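Local coordinates for putative deoxyribonuclease yjjV (Escherichia coli, PDB 1ZZM), which probably hydrolyses ester bonds, as expected of a TatD-type putative deoxyribonuclease, and binds two divalent metal cations in its active site, at residues A[18-21]-A[22-26]; A[223-226]-A[227-230]; A[107-110]-A[111-115]; A[132-135]-A[136-140]; A[244-247]-A[248-252]. All coordinates share one frame; numbering follows the deposited sequence.

Followed from the N terminus, the five contacts come in the order interaction 1, 3, 4, 2 and 5. All are local, each within one unbroken run of chain, so none closes a long loop, nests or crosses another. Interaction 1 starts helix 21-30, after strand 5-7. Interaction 3 starts helix 109-125, and interaction 4 carries strand 130-135 into helix 138-148; the two touch where Phe-109 meets Thr-137 and Lys-140. Interaction 2 opens helix 226-236 and interaction 5 lies within helix 241-256, the pair joined by Phe-230 packing on Ile-244, Ala-245 and Leu-248. Interactions 2 and 3 lie on opposite sides of the chain's centre, about 33 Å apart between centres.

Interaction 1: residues A[18-21]-A[22-26]; sequences SGDE and EASLQ
Asp-20 and Ser-24 meet where helix 21-30 begins, and direct hydrogen bonds come first. The carbonyl of Asp-20 is gripped twice by the same serine. Ser-24 N reaches Asp-20 O at 3.0 Å, nearly along the C=O axis, while Ser-24 OG donates to Asp-20 O at 2.8 Å from well above the carbonyl plane. The hydroxyl can do so because it stands anti to its own carbonyl carbon (chi1 -63°), folded back toward the preceding turn; it also has a weak bond with Arg-222. The next helical bond runs from Leu-25 N to Glu-21 O, 2.9 Å.

Water-mediated contact comes next. Asp-20 sits at the N-cap, yet its carboxylate makes no direct capping bond. Instead a water donates to Asp-20 OD1 at 2.8 Å and accepts from Ala-23 N at 2.9 Å, so a first-turn N-H is served at one remove. Replacing Asp-20 by an alanine would probably cost this water its acceptor and leave the amide of Ala-23 with a less firmly placed partner.

Packing is slight: Asp-20 OD1 lies 3.3 Å from Ala-23 CB. Glu-21 turns the other way, its chain bent at chi2 (79°) so that OE2 takes the N-H of Gly-19 at 3.0 Å; its side chain also touches Phe-12 and Tyr-56. Both carboxylates stand near the helix start, where the dipole would probably favour negative charge. The whole is a helix N-terminus with an aspartate at the N-cap position, water-bridged to a first-turn amide, where strand 5-7 leads into helix 21-30 of the TIM-barrel-type fold.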
loop_
_atom_site.group_PDB
_atom_site.type_symbol
_atom_site.label_atom_id
_atom_site.label_comp_id
_atom_site.label_asym_id
_atom_site.label_seq_id
_atom_site.Cartn_x
_atom_site.Cartn_y
_atom_site.Cartn_z
ATOM N N SER A 18 17.451 4.446 -1.232
ATOM C CA SER A 18 18.154 4.926 -0.058
ATOM C C SER A 18 19.470 5.530 -0.511
ATOM O O SER A 18 20.239 4.864 -1.205
ATOM C CB SER A 18 18.410 3.755 0.904
ATOM O OG SER A 18 19.045 4.235 2.081
ATOM N N GLY A 19 19.718 6.783 -0.136
ATOM C CA GLY A 19 20.945 7.459 -0.532
ATOM C C GLY A 19 20.892 8.053 -1.924
ATOM O O GLY A 19 21.854 8.682 -2.372
ATOM N N ASP A 20 19.788 7.843 -2.634
ATOM C CA ASP A 20 19.633 8.371 -3.995
ATOM C C ASP A 20 18.244 8.984 -4.107
ATOM O O ASP A 20 17.639 8.974 -5.183
ATOM C CB ASP A 20 19.788 7.235 -5.036
ATOM C CG ASP A 20 19.796 7.749 -6.486
ATOM O OD1 ASP A 20 20.442 8.789 -6.737
ATOM O OD2 ASP A 20 19.181 7.108 -7.377
ATOM N N GLU A 21 17.756 9.509 -2.982
ATOM C CA GLU A 21 16.421 10.110 -2.894
ATOM C C GLU A 21 16.162 11.234 -3.896
ATOM O O GLU A 21 15.118 11.263 -4.503
ATOM C CB GLU A 21 16.142 10.638 -1.477
ATOM C CG GLU A 21 16.036 9.590 -0.355
ATOM C CD GLU A 21 17.397 9.087 0.144
ATOM O OE1 GLU A 21 18.448 9.561 -0.352
ATOM O OE2 GLU A 21 17.402 8.215 1.038
ATOM N N GLU A 22 17.114 12.147 -4.072
ATOM C CA GLU A 22 16.927 13.268 -4.994
ATOM C C GLU A 22 16.644 12.835 -6.425
ATOM O O GLU A 22 15.646 13.247 -7.019
ATOM C CB GLU A 22 18.157 14.193 -4.980
ATOM C CG GLU A 22 17.973 15.464 -5.824
ATOM C CD GLU A 22 19.119 16.456 -5.679
ATOM O OE1 GLU A 22 20.188 16.268 -6.305
ATOM O OE2 GLU A 22 18.952 17.434 -4.925
ATOM N N ALA A 23 17.538 12.012 -6.972
ATOM C CA ALA A 23 17.393 11.523 -8.326
ATOM C C ALA A 23 16.131 10.691 -8.455
ATOM O O ALA A 23 15.428 10.793 -9.453
ATOM C CB ALA A 23 18.614 10.680 -8.724
ATOM N N SER A 24 15.861 9.849 -7.452
ATOM C CA SER A 24 14.681 8.983 -7.492
ATOM C C SER A 24 13.382 9.787 -7.496
ATOM O O SER A 24 12.458 9.478 -8.250
ATOM C CB SER A 24 14.708 8.011 -6.309
ATOM O OG SER A 24 15.848 7.172 -6.414
ATOM N N LEU A 25 13.301 10.814 -6.659
ATOM C CA LEU A 25 12.093 11.633 -6.652
ATOM C C LEU A 25 11.944 12.376 -7.974
ATOM O O LEU A 25 10.816 12.561 -8.437
ATOM C CB LEU A 25 12.104 12.628 -5.484
ATOM C CG LEU A 25 11.852 11.967 -4.119
ATOM C CD1 LEU A 25 12.231 12.917 -2.998
ATOM C CD2 LEU A 25 10.380 11.607 -3.990
ATOM N N GLN A 26 13.047 12.807 -8.597
ATOM C CA GLN A 26 12.915 13.508 -9.887
ATOM C C GLN A 26 12.456 12.538 -10.978
ATOM O O GLN A 26 11.632 12.892 -11.821
ATOM C CB GLN A 26 14.236 14.172 -10.330
ATOM C CG GLN A 26 14.868 15.115 -9.298
ATOM C CD GLN A 26 16.331 15.464 -9.616
ATOM O OE1 GLN A 26 17.060 14.662 -10.215
ATOM N NE2 GLN A 26 16.769 16.652 -9.191
HETATM O O HOH W 1 20.098 11.391 -5.703
#

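Interaction 2: residues A[223-226]-A[227-230]; sequences PEQA and ARVF
Gln-225 and Arg-228 stand side by side and point the same way, one helical turn apart, and a single side-chain hydrogen bond joins the amide oxygen to the arginine's NE. Arg-228 NE donates to Gln-225 OE1 at 2.8 Å in a fairly straight bond. The oxygen lies at the guanidinium edge and almost in its plane, but the amide itself is turned: the two planes are 70° apart, so the groups meet edgewise and do not stack. Both chains are bent where they meet, the glutamine at chi2 (-73°) and the arginine at chi3 (-70°), which also lays Arg-228 CD 3.5 Å from Gln-225 OE1. Phe-216 touches both side chains.

Behind this pair the backbone winds into the helix. Gln-225 O accepts from Val-229 N at 2.9 Å and, weakly, from Arg-228 N. Phe-230 N closes the next turn on Ala-226 O, also 2.9 Å, whereas Ala-227 N reaches back only three residues, to Glu-224 O at 3.1 Å. The Glu-224 side chain leads away from this turn and forms a salt bridge with Arg-222.

The inner side of the turn faces the barrel. Ala-226 and Val-229 rest on Leu-204 of strand 202-204, Ala-227 on Phe-5 of strand 5-7, and Phe-230 inserts its ring against helix 241-256, touching Ala-241, Ile-244, Ala-245 and Leu-248.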
loop_
_atom_site.group_PDB
_atom_site.type_symbol
_atom_site.label_atom_id
_atom_site.label_comp_id
_atom_site.label_asym_id
_atom_site.label_seq_id
_atom_site.Cartn_x
_atom_site.Cartn_y
_atom_site.Cartn_z
ATOM N N PRO A 223 9.151 3.714 -8.357
ATOM C CA PRO A 223 7.849 4.398 -8.351
ATOM C C PRO A 223 7.382 5.006 -9.661
ATOM O O PRO A 223 6.175 5.093 -9.888
ATOM C CB PRO A 223 7.989 5.420 -7.205
ATOM C CG PRO A 223 9.495 5.700 -7.205
ATOM C CD PRO A 223 10.091 4.325 -7.401
ATOM N N GLU A 224 8.302 5.394 -10.549
ATOM C CA GLU A 224 7.858 5.959 -11.818
ATOM C C GLU A 224 7.080 4.913 -12.618
ATOM O O GLU A 224 6.351 5.263 -13.538
ATOM C CB GLU A 224 9.046 6.489 -12.665
ATOM C CG GLU A 224 10.169 5.504 -12.818
ATOM C CD GLU A 224 11.181 5.609 -11.700
ATOM O OE1 GLU A 224 10.784 5.861 -10.539
ATOM O OE2 GLU A 224 12.387 5.440 -11.969
ATOM N N GLN A 225 7.237 3.638 -12.270
ATOM C CA GLN A 225 6.539 2.581 -12.981
ATOM C C GLN A 225 5.041 2.665 -12.715
ATOM O O GLN A 225 4.269 1.987 -13.373
ATOM C CB GLN A 225 7.095 1.196 -12.594
ATOM C CG GLN A 225 8.525 0.920 -13.149
ATOM C CD GLN A 225 8.494 0.664 -14.635
ATOM O OE1 GLN A 225 8.116 1.535 -15.417
ATOM N NE2 GLN A 225 8.862 -0.551 -15.036
ATOM N N ALA A 226 4.624 3.508 -11.769
ATOM C CA ALA A 226 3.197 3.654 -11.522
ATOM C C ALA A 226 2.531 4.186 -12.799
ATOM O O ALA A 226 1.380 3.859 -13.083
ATOM C CB ALA A 226 2.936 4.614 -10.355
ATOM N N ALA A 227 3.248 5.032 -13.543
ATOM C CA ALA A 227 2.709 5.612 -14.788
ATOM C C ALA A 227 2.432 4.515 -15.804
ATOM O O ALA A 227 1.469 4.602 -16.586
ATOM C CB ALA A 227 3.703 6.632 -15.390
ATOM N N ARG A 228 3.278 3.486 -15.784
ATOM C CA ARG A 228 3.134 2.340 -16.681
ATOM C C ARG A 228 1.956 1.459 -16.187
ATOM O O ARG A 228 1.142 0.963 -16.992
ATOM C CB ARG A 228 4.454 1.576 -16.701
ATOM C CG ARG A 228 4.697 0.687 -17.908
ATOM C CD ARG A 228 6.073 0.006 -17.805
ATOM N NE ARG A 228 7.190 0.936 -17.983
ATOM C CZ ARG A 228 7.571 1.434 -19.159
ATOM N NH1 ARG A 228 6.927 1.100 -20.275
ATOM N NH2 ARG A 228 8.603 2.260 -19.222
ATOM N N VAL A 229 1.837 1.274 -14.869
ATOM C CA VAL A 229 0.713 0.496 -14.330
ATOM C C VAL A 229 -0.568 1.187 -14.801
ATOM O O VAL A 229 -1.489 0.538 -15.273
ATOM C CB VAL A 229 0.719 0.476 -12.776
ATOM C CG1 VAL A 229 -0.581 -0.199 -12.214
ATOM C CG2 VAL A 229 1.913 -0.282 -12.297
ATOM N N PHE A 230 -0.587 2.515 -14.714
ATOM C CA PHE A 230 -1.742 3.295 -15.131
ATOM C C PHE A 230 -2.090 3.073 -16.609
ATOM O O PHE A 230 -3.268 2.944 -16.970
ATOM C CB PHE A 230 -1.492 4.794 -14.876
ATOM C CG PHE A 230 -2.571 5.692 -15.435
ATOM C CD1 PHE A 230 -3.801 5.811 -14.784
ATOM C CD2 PHE A 230 -2.362 6.398 -16.604
ATOM C CE1 PHE A 230 -4.808 6.630 -15.298
ATOM C CE2 PHE A 230 -3.351 7.214 -17.129
ATOM C CZ PHE A 230 -4.592 7.333 -16.466
#

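Interaction 3: residues A[107-110]-A[111-115]; sequences PQFE and RQQWL
The first turn of helix 109-125, in the beta-alpha-beta unit between strands 95-101 and 130-135, is held by two neighbouring glutamines that reach back: Gln-112 to Pro-107 and Gln-113 to Phe-109. Gln-112 NE2 donates to Pro-107 O at 2.8 Å, almost straight at 172°, with the oxygen in the amide plane. At the other end of this amide, OE1 accepts from Asp-101 N, so the group is fixed in rotation from both sides.

Gln-113 does two things with one nitrogen. Its NE2 lies over one face of the Phe-109 ring, offset toward the rim, 3.3 Å from CD2; amide and ring are stacked with planes 29° apart. The same NE2 bonds to Phe-109 O at 3.2 Å from above the carbonyl plane, while Gln-113 N reaches that oxygen at 3.0 Å from the opposite face. With its CG anti to the carbonyl carbon (chi1 -66°), the glutamine runs back along the helix, which places its amide above the ring. A water accepting from Gln-113 NE2 at 2.7 Å donates in turn to Glu-110 OE2. Gln-113 OE1 is bonded to His-144 NE2, making Gln-113 a second-shell residue of the zinc site formed by Asp-117, His-144 and His-148.

Trp-114 N to Glu-110 O, 3.0 Å, carries the helix on, and Trp-114 packs on helix 75-87. Pro-107, Gln-108 and Gln-112 line a pocket that holds a polyether, probably from the crystallisation liquor. The arrangement is a helix N-terminus at a beta-alpha loop of the TIM-barrel-type fold, with side-chain amides bonded back to backbone carbonyls.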
loop_
_atom_site.group_PDB
_atom_site.type_symbol
_atom_site.label_atom_id
_atom_site.label_comp_id
_atom_site.label_asym_id
_atom_site.label_seq_id
_atom_site.Cartn_x
_atom_site.Cartn_y
_atom_site.Cartn_z
ATOM N N PRO A 107 4.754 -19.898 8.708
ATOM C CA PRO A 107 4.390 -18.490 8.776
ATOM C C PRO A 107 3.953 -17.983 10.167
ATOM O O PRO A 107 3.767 -16.784 10.350
ATOM C CB PRO A 107 3.289 -18.387 7.731
ATOM C CG PRO A 107 2.595 -19.706 7.865
ATOM C CD PRO A 107 3.750 -20.675 7.961
ATOM N N GLN A 108 3.808 -18.875 11.139
ATOM C CA GLN A 108 3.391 -18.458 12.491
ATOM C C GLN A 108 2.113 -17.613 12.346
ATOM O O GLN A 108 2.014 -16.489 12.838
ATOM C CB GLN A 108 4.498 -17.655 13.146
ATOM C CG GLN A 108 5.731 -18.499 13.483
ATOM C CD GLN A 108 6.862 -17.686 14.060
ATOM O OE1 GLN A 108 6.704 -17.016 15.087
ATOM N NE2 GLN A 108 8.024 -17.749 13.416
ATOM N N PHE A 109 1.151 -18.191 11.646
ATOM C CA PHE A 109 -0.116 -17.521 11.341
ATOM C C PHE A 109 -0.934 -17.016 12.526
ATOM O O PHE A 109 -1.527 -15.940 12.432
ATOM C CB PHE A 109 -0.953 -18.443 10.437
ATOM C CG PHE A 109 -2.020 -17.726 9.645
ATOM C CD1 PHE A 109 -1.754 -16.511 9.038
ATOM C CD2 PHE A 109 -3.287 -18.286 9.506
ATOM C CE1 PHE A 109 -2.755 -15.850 8.293
ATOM C CE2 PHE A 109 -4.293 -17.638 8.767
ATOM C CZ PHE A 109 -4.014 -16.415 8.163
ATOM N N GLU A 110 -1.001 -17.771 13.616
ATOM C CA GLU A 110 -1.754 -17.296 14.786
ATOM C C GLU A 110 -1.109 -16.026 15.346
ATOM O O GLU A 110 -1.820 -15.058 15.669
ATOM C CB GLU A 110 -1.818 -18.365 15.900
ATOM C CG GLU A 110 -2.677 -19.573 15.564
ATOM C CD GLU A 110 -4.175 -19.269 15.562
ATOM O OE1 GLU A 110 -4.613 -18.371 16.317
ATOM O OE2 GLU A 110 -4.918 -19.933 14.813
ATOM N N ARG A 111 0.219 -16.011 15.483
ATOM C CA ARG A 111 0.868 -14.803 15.969
ATOM C C ARG A 111 0.686 -13.669 14.955
ATOM O O ARG A 111 0.550 -12.524 15.359
ATOM C CB ARG A 111 2.370 -14.984 16.224
ATOM C CG ARG A 111 3.015 -13.668 16.707
ATOM C CD ARG A 111 4.302 -13.899 17.477
ATOM N NE ARG A 111 5.008 -12.658 17.820
ATOM C CZ ARG A 111 4.650 -11.808 18.778
ATOM N NH1 ARG A 111 3.566 -12.035 19.518
ATOM N NH2 ARG A 111 5.407 -10.744 19.037
ATOM N N GLN A 112 0.704 -13.969 13.647
ATOM C CA GLN A 112 0.484 -12.890 12.664
ATOM C C GLN A 112 -0.863 -12.235 12.912
ATOM O O GLN A 112 -1.008 -11.000 12.814
ATOM C CB GLN A 112 0.446 -13.416 11.226
ATOM C CG GLN A 112 1.795 -13.817 10.645
ATOM C CD GLN A 112 1.700 -14.031 9.145
ATOM O OE1 GLN A 112 0.998 -13.292 8.452
ATOM N NE2 GLN A 112 2.424 -15.032 8.632
ATOM N N GLN A 113 -1.875 -13.064 13.167
ATOM C CA GLN A 113 -3.214 -12.503 13.393
ATOM C C GLN A 113 -3.320 -11.714 14.678
ATOM O O GLN A 113 -4.030 -10.699 14.734
ATOM C CB GLN A 113 -4.256 -13.603 13.372
ATOM C CG GLN A 113 -4.344 -14.201 11.975
ATOM C CD GLN A 113 -5.213 -15.416 11.921
ATOM O OE1 GLN A 113 -6.432 -15.312 11.797
ATOM N NE2 GLN A 113 -4.595 -16.588 12.040
ATOM N N TRP A 114 -2.642 -12.168 15.724
ATOM C CA TRP A 114 -2.723 -11.398 16.984
ATOM C C TRP A 114 -2.077 -10.035 16.738
ATOM O O TRP A 114 -2.589 -8.978 17.169
ATOM C CB TRP A 114 -1.954 -12.125 18.104
ATOM C CG TRP A 114 -1.926 -11.354 19.367
ATOM C CD1 TRP A 114 -2.918 -11.299 20.310
ATOM C CD2 TRP A 114 -0.880 -10.502 19.828
ATOM N NE1 TRP A 114 -2.547 -10.463 21.339
ATOM C CE2 TRP A 114 -1.300 -9.957 21.067
ATOM C CE3 TRP A 114 0.375 -10.144 19.322
ATOM C CZ2 TRP A 114 -0.507 -9.070 21.807
ATOM C CZ3 TRP A 114 1.161 -9.265 20.058
ATOM C CH2 TRP A 114 0.714 -8.737 21.290
ATOM N N LEU A 115 -0.943 -10.054 16.046
ATOM C CA LEU A 115 -0.214 -8.815 15.787
ATOM C C LEU A 115 -1.022 -7.875 14.904
ATOM O O LEU A 115 -1.036 -6.656 15.122
ATOM C CB LEU A 115 1.150 -9.112 15.141
ATOM C CG LEU A 115 1.988 -7.866 14.828
ATOM C CD1 LEU A 115 2.165 -7.056 16.094
ATOM C CD2 LEU A 115 3.375 -8.290 14.289
HETATM O O HOH W 2 -5.904 -18.966 11.997
#

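Interaction 4: residues A[132-135]-A[136-140]; sequences LHSR and RTHDK. With ZN (zinc ion), chain C.
The His-138 ring turns an edge to Ser-134 and stacks against Phe-159. Ser-134 CB lies in the plane of the ring, 3.3 Å from CD2, and a water sits at the same edge, 3.1 Å from His-138 NE2 and equally far from Ser-134 O. The second flat group, the His-133 ring, gives its edge to zinc: ND1 binds the metal at 2.0 Å. Its other nitrogen, NE2, is hydrogen-bonded to Asp-101 OD2, which fixes the rotation of the ring, and His-66 meets the ring at an angle. Asp-101 in turn forms a salt bridge with Arg-135 and so ties the metal ligand to the strand end.

Beyond the strand, the chain turns at Arg-136, whose phi of 66° is positive, and Thr-137 brings its hydroxyl back to Ser-134. Thr-137 OG1 takes the position between its backbone N and carbonyl carbon (chi1 51°), which brings it 2.8 Å from Ser-134 OG in a hydrogen bond whose donor could be either hydroxyl; the serine oxygen is less surely placed. Arg-135 N adds a weak bond to Thr-137 OG1 at 3.2 Å. Thr-137 holds the N-cap position, though its side chain makes no capping bond.

Glu-97, His-157 and two waters complete the zinc coordination. A histidine from a strand's C-terminal end, with the chain turning at once into the next helix, is the arrangement of a TIM-barrel metal-dependent hydrolase active site.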
loop_
_atom_site.group_PDB
_atom_site.type_symbol
_atom_site.label_atom_id
_atom_site.label_comp_id
_atom_site.label_asym_id
_atom_site.label_seq_id
_atom_site.Cartn_x
_atom_site.Cartn_y
_atom_site.Cartn_z
ATOM N N LEU A 132 -2.730 -2.465 4.045
ATOM C CA LEU A 132 -2.678 -3.889 4.263
ATOM C C LEU A 132 -1.991 -4.724 3.203
ATOM O O LEU A 132 -2.153 -4.499 1.998
ATOM C CB LEU A 132 -4.114 -4.408 4.436
ATOM C CG LEU A 132 -4.941 -3.823 5.571
ATOM C CD1 LEU A 132 -6.449 -4.030 5.253
ATOM C CD2 LEU A 132 -4.540 -4.492 6.901
ATOM N N HIS A 133 -1.262 -5.716 3.715
ATOM C CA HIS A 133 -0.543 -6.717 2.928
ATOM C C HIS A 133 -1.342 -8.000 3.114
ATOM O O HIS A 133 -1.752 -8.337 4.236
ATOM C CB HIS A 133 0.859 -6.925 3.514
ATOM C CG HIS A 133 1.678 -7.977 2.815
ATOM N ND1 HIS A 133 2.511 -7.697 1.758
ATOM C CD2 HIS A 133 1.834 -9.296 3.072
ATOM C CE1 HIS A 133 3.157 -8.792 1.393
ATOM N NE2 HIS A 133 2.759 -9.780 2.176
ATOM N N SER A 134 -1.567 -8.721 2.021
ATOM C CA SER A 134 -2.312 -9.971 2.101
ATOM C C SER A 134 -1.798 -10.885 1.005
ATOM O O SER A 134 -1.876 -10.562 -0.180
ATOM C CB SER A 134 -3.811 -9.739 1.904
ATOM O OG SER A 134 -4.549 -10.951 2.178
ATOM N N ARG A 135 -1.261 -12.025 1.399
ATOM C CA ARG A 135 -0.754 -12.935 0.395
ATOM C C ARG A 135 -1.274 -14.317 0.790
ATOM O O ARG A 135 -0.799 -14.923 1.778
ATOM C CB ARG A 135 0.764 -12.878 0.412
ATOM C CG ARG A 135 1.410 -13.904 -0.495
ATOM C CD ARG A 135 2.828 -14.107 -0.026
ATOM N NE ARG A 135 3.786 -13.992 -1.105
ATOM C CZ ARG A 135 5.039 -13.613 -0.916
ATOM N NH1 ARG A 135 5.460 -13.317 0.315
ATOM N NH2 ARG A 135 5.857 -13.526 -1.953
ATOM N N ARG A 136 -2.249 -14.796 0.017
ATOM C CA ARG A 136 -2.880 -16.089 0.253
ATOM C C ARG A 136 -3.668 -16.091 1.555
ATOM O O ARG A 136 -3.938 -17.151 2.120
ATOM C CB ARG A 136 -1.816 -17.193 0.308
ATOM C CG ARG A 136 -1.189 -17.507 -1.046
ATOM C CD ARG A 136 -0.081 -18.564 -0.917
ATOM N NE ARG A 136 0.357 -19.047 -2.227
ATOM C CZ ARG A 136 1.630 -19.144 -2.617
ATOM N NH1 ARG A 136 2.621 -18.788 -1.798
ATOM N NH2 ARG A 136 1.912 -19.598 -3.836
ATOM N N THR A 137 -4.063 -14.904 2.009
ATOM C CA THR A 137 -4.775 -14.723 3.280
ATOM C C THR A 137 -5.992 -13.808 3.114
ATOM O O THR A 137 -6.492 -13.247 4.099
ATOM C CB THR A 137 -3.823 -14.044 4.307
ATOM O OG1 THR A 137 -3.257 -12.869 3.709
ATOM C CG2 THR A 137 -2.674 -14.977 4.664
ATOM N N HIS A 138 -6.501 -13.663 1.891
ATOM C CA HIS A 138 -7.632 -12.721 1.716
ATOM C C HIS A 138 -8.891 -13.007 2.538
ATOM O O HIS A 138 -9.494 -12.083 3.097
ATOM C CB HIS A 138 -8.009 -12.616 0.238
ATOM C CG HIS A 138 -6.942 -11.977 -0.596
ATOM N ND1 HIS A 138 -6.775 -12.253 -1.939
ATOM C CD2 HIS A 138 -5.940 -11.131 -0.256
ATOM C CE1 HIS A 138 -5.709 -11.608 -2.388
ATOM N NE2 HIS A 138 -5.184 -10.923 -1.386
ATOM N N ASP A 139 -9.299 -14.273 2.593
ATOM C CA ASP A 139 -10.491 -14.654 3.330
ATOM C C ASP A 139 -10.331 -14.362 4.828
ATOM O O ASP A 139 -11.201 -13.766 5.442
ATOM C CB ASP A 139 -10.788 -16.144 3.111
ATOM C CG ASP A 139 -11.104 -16.471 1.653
ATOM O OD1 ASP A 139 -11.354 -15.557 0.829
ATOM O OD2 ASP A 139 -11.100 -17.671 1.320
ATOM N N LYS A 140 -9.208 -14.770 5.399
ATOM C CA LYS A 140 -8.945 -14.541 6.816
ATOM C C LYS A 140 -8.839 -13.060 7.113
ATOM O O LYS A 140 -9.401 -12.585 8.096
ATOM C CB LYS A 140 -7.656 -15.251 7.237
ATOM C CG LYS A 140 -7.853 -16.736 7.536
ATOM C CD LYS A 140 -8.747 -16.903 8.776
ATOM C CE LYS A 140 -8.799 -18.339 9.260
ATOM N NZ LYS A 140 -9.809 -18.496 10.356
HETATM ZN ZN ZN C . 3.012 -5.945 0.845
HETATM O O HOH W 3 -2.649 -10.451 -3.163
HETATM O O HOH W 4 4.940 -5.283 0.825
HETATM O O HOH W 5 3.735 -7.196 -1.103
#

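Interaction 5: residues A[244-247]-A[248-252]; sequences IAQA and LLNNT
With its CG anti to the backbone N (chi1 -175°) and its chain bent at chi2 (58°), Gln-246 swings its amide forward along helix 241-256 to Asn-250. Asn-250 leans back to meet it, and Gln-246 NE2 donates to Asn-250 OD1 at 2.6 Å, a bent bond that comes from above the carbonyl plane, with the two amide planes 34° apart. This pair lies on the exposed side of the helix.

On the buried side, Ile-244 and Leu-248 run alongside each other, CG2 4.0 Å from CD1, and Ile-244 also touches Leu-233 of helix 226-236. The motif is thus an amphipathic helix of a TIM-barrel-type fold, laid against strands 5-7 and 202-204: Leu-249 touches Ile-6, and Leu-248 touches Leu-202. Asn-251 packs beside Leu-203, and its ND2 donates to both Leu-199 O and Leu-202 O. With an alanine in place of Asn-251, these two carbonyls would probably be left without their shared donor, and the helix would be held less firmly to the chain leading into strand 202-204. Further along, Leu-248 O is gripped from opposite faces of its plane, by Thr-252 OG1 at 2.7 Å and Thr-252 N at 3.0 Å.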
loop_
_atom_site.group_PDB
_atom_site.type_symbol
_atom_site.label_atom_id
_atom_site.label_comp_id
_atom_site.label_asym_id
_atom_site.label_seq_id
_atom_site.Cartn_x
_atom_site.Cartn_y
_atom_site.Cartn_z
ATOM N N ILE A 244 -10.054 8.121 -15.332
ATOM C CA ILE A 244 -9.409 7.148 -14.462
ATOM C C ILE A 244 -8.335 7.831 -13.618
ATOM O O ILE A 244 -8.280 7.644 -12.404
ATOM C CB ILE A 244 -8.741 5.996 -15.270
ATOM C CG1 ILE A 244 -9.808 5.230 -16.072
ATOM C CG2 ILE A 244 -7.979 5.030 -14.295
ATOM C CD1 ILE A 244 -9.185 4.237 -17.098
ATOM N N ALA A 245 -7.488 8.632 -14.254
ATOM C CA ALA A 245 -6.427 9.319 -13.516
ATOM C C ALA A 245 -7.026 10.168 -12.403
ATOM O O ALA A 245 -6.524 10.170 -11.278
ATOM C CB ALA A 245 -5.623 10.191 -14.454
ATOM N N GLN A 246 -8.094 10.909 -12.709
ATOM C CA GLN A 246 -8.716 11.754 -11.693
ATOM C C GLN A 246 -9.339 10.927 -10.573
ATOM O O GLN A 246 -9.315 11.328 -9.410
ATOM C CB GLN A 246 -9.813 12.657 -12.279
ATOM C CG GLN A 246 -10.354 13.623 -11.229
ATOM C CD GLN A 246 -9.243 14.498 -10.637
ATOM O OE1 GLN A 246 -8.610 15.300 -11.345
ATOM N NE2 GLN A 246 -8.985 14.331 -9.341
ATOM N N ALA A 247 -9.881 9.770 -10.908
ATOM C CA ALA A 247 -10.487 8.943 -9.875
ATOM C C ALA A 247 -9.426 8.419 -8.891
ATOM O O ALA A 247 -9.614 8.451 -7.668
ATOM C CB ALA A 247 -11.219 7.805 -10.505
ATOM N N LEU A 248 -8.315 7.925 -9.425
ATOM C CA LEU A 248 -7.261 7.407 -8.565
ATOM C C LEU A 248 -6.808 8.515 -7.618
ATOM O O LEU A 248 -6.616 8.259 -6.429
ATOM C CB LEU A 248 -6.084 6.904 -9.398
ATOM C CG LEU A 248 -6.414 5.714 -10.302
ATOM C CD1 LEU A 248 -5.338 5.576 -11.336
ATOM C CD2 LEU A 248 -6.584 4.425 -9.453
ATOM N N LEU A 249 -6.652 9.743 -8.126
ATOM C CA LEU A 249 -6.239 10.843 -7.256
ATOM C C LEU A 249 -7.304 11.113 -6.212
ATOM O O LEU A 249 -6.986 11.243 -5.042
ATOM C CB LEU A 249 -5.940 12.143 -8.043
ATOM C CG LEU A 249 -4.686 12.150 -8.936
ATOM C CD1 LEU A 249 -4.643 13.432 -9.742
ATOM C CD2 LEU A 249 -3.399 12.016 -8.089
ATOM N N ASN A 250 -8.569 11.171 -6.618
ATOM C CA ASN A 250 -9.645 11.445 -5.645
ATOM C C ASN A 250 -9.788 10.355 -4.566
ATOM O O ASN A 250 -10.027 10.648 -3.397
ATOM C CB ASN A 250 -10.995 11.590 -6.358
ATOM C CG ASN A 250 -11.076 12.847 -7.211
ATOM O OD1 ASN A 250 -10.209 13.726 -7.140
ATOM N ND2 ASN A 250 -12.128 12.940 -8.018
ATOM N N ASN A 251 -9.652 9.111 -4.993
ATOM C CA ASN A 251 -9.744 7.951 -4.116
ATOM C C ASN A 251 -8.651 8.011 -3.051
ATOM O O ASN A 251 -8.905 7.756 -1.853
ATOM C CB ASN A 251 -9.582 6.669 -4.949
ATOM C CG ASN A 251 -10.743 6.443 -5.918
ATOM O OD1 ASN A 251 -11.764 7.148 -5.872
ATOM N ND2 ASN A 251 -10.603 5.451 -6.784
ATOM N N THR A 252 -7.435 8.333 -3.498
ATOM C CA THR A 252 -6.276 8.449 -2.621
ATOM C C THR A 252 -6.520 9.566 -1.588
ATOM O O THR A 252 -6.239 9.422 -0.407
ATOM C CB THR A 252 -5.019 8.741 -3.472
ATOM O OG1 THR A 252 -4.859 7.696 -4.442
ATOM C CG2 THR A 252 -3.747 8.847 -2.585
#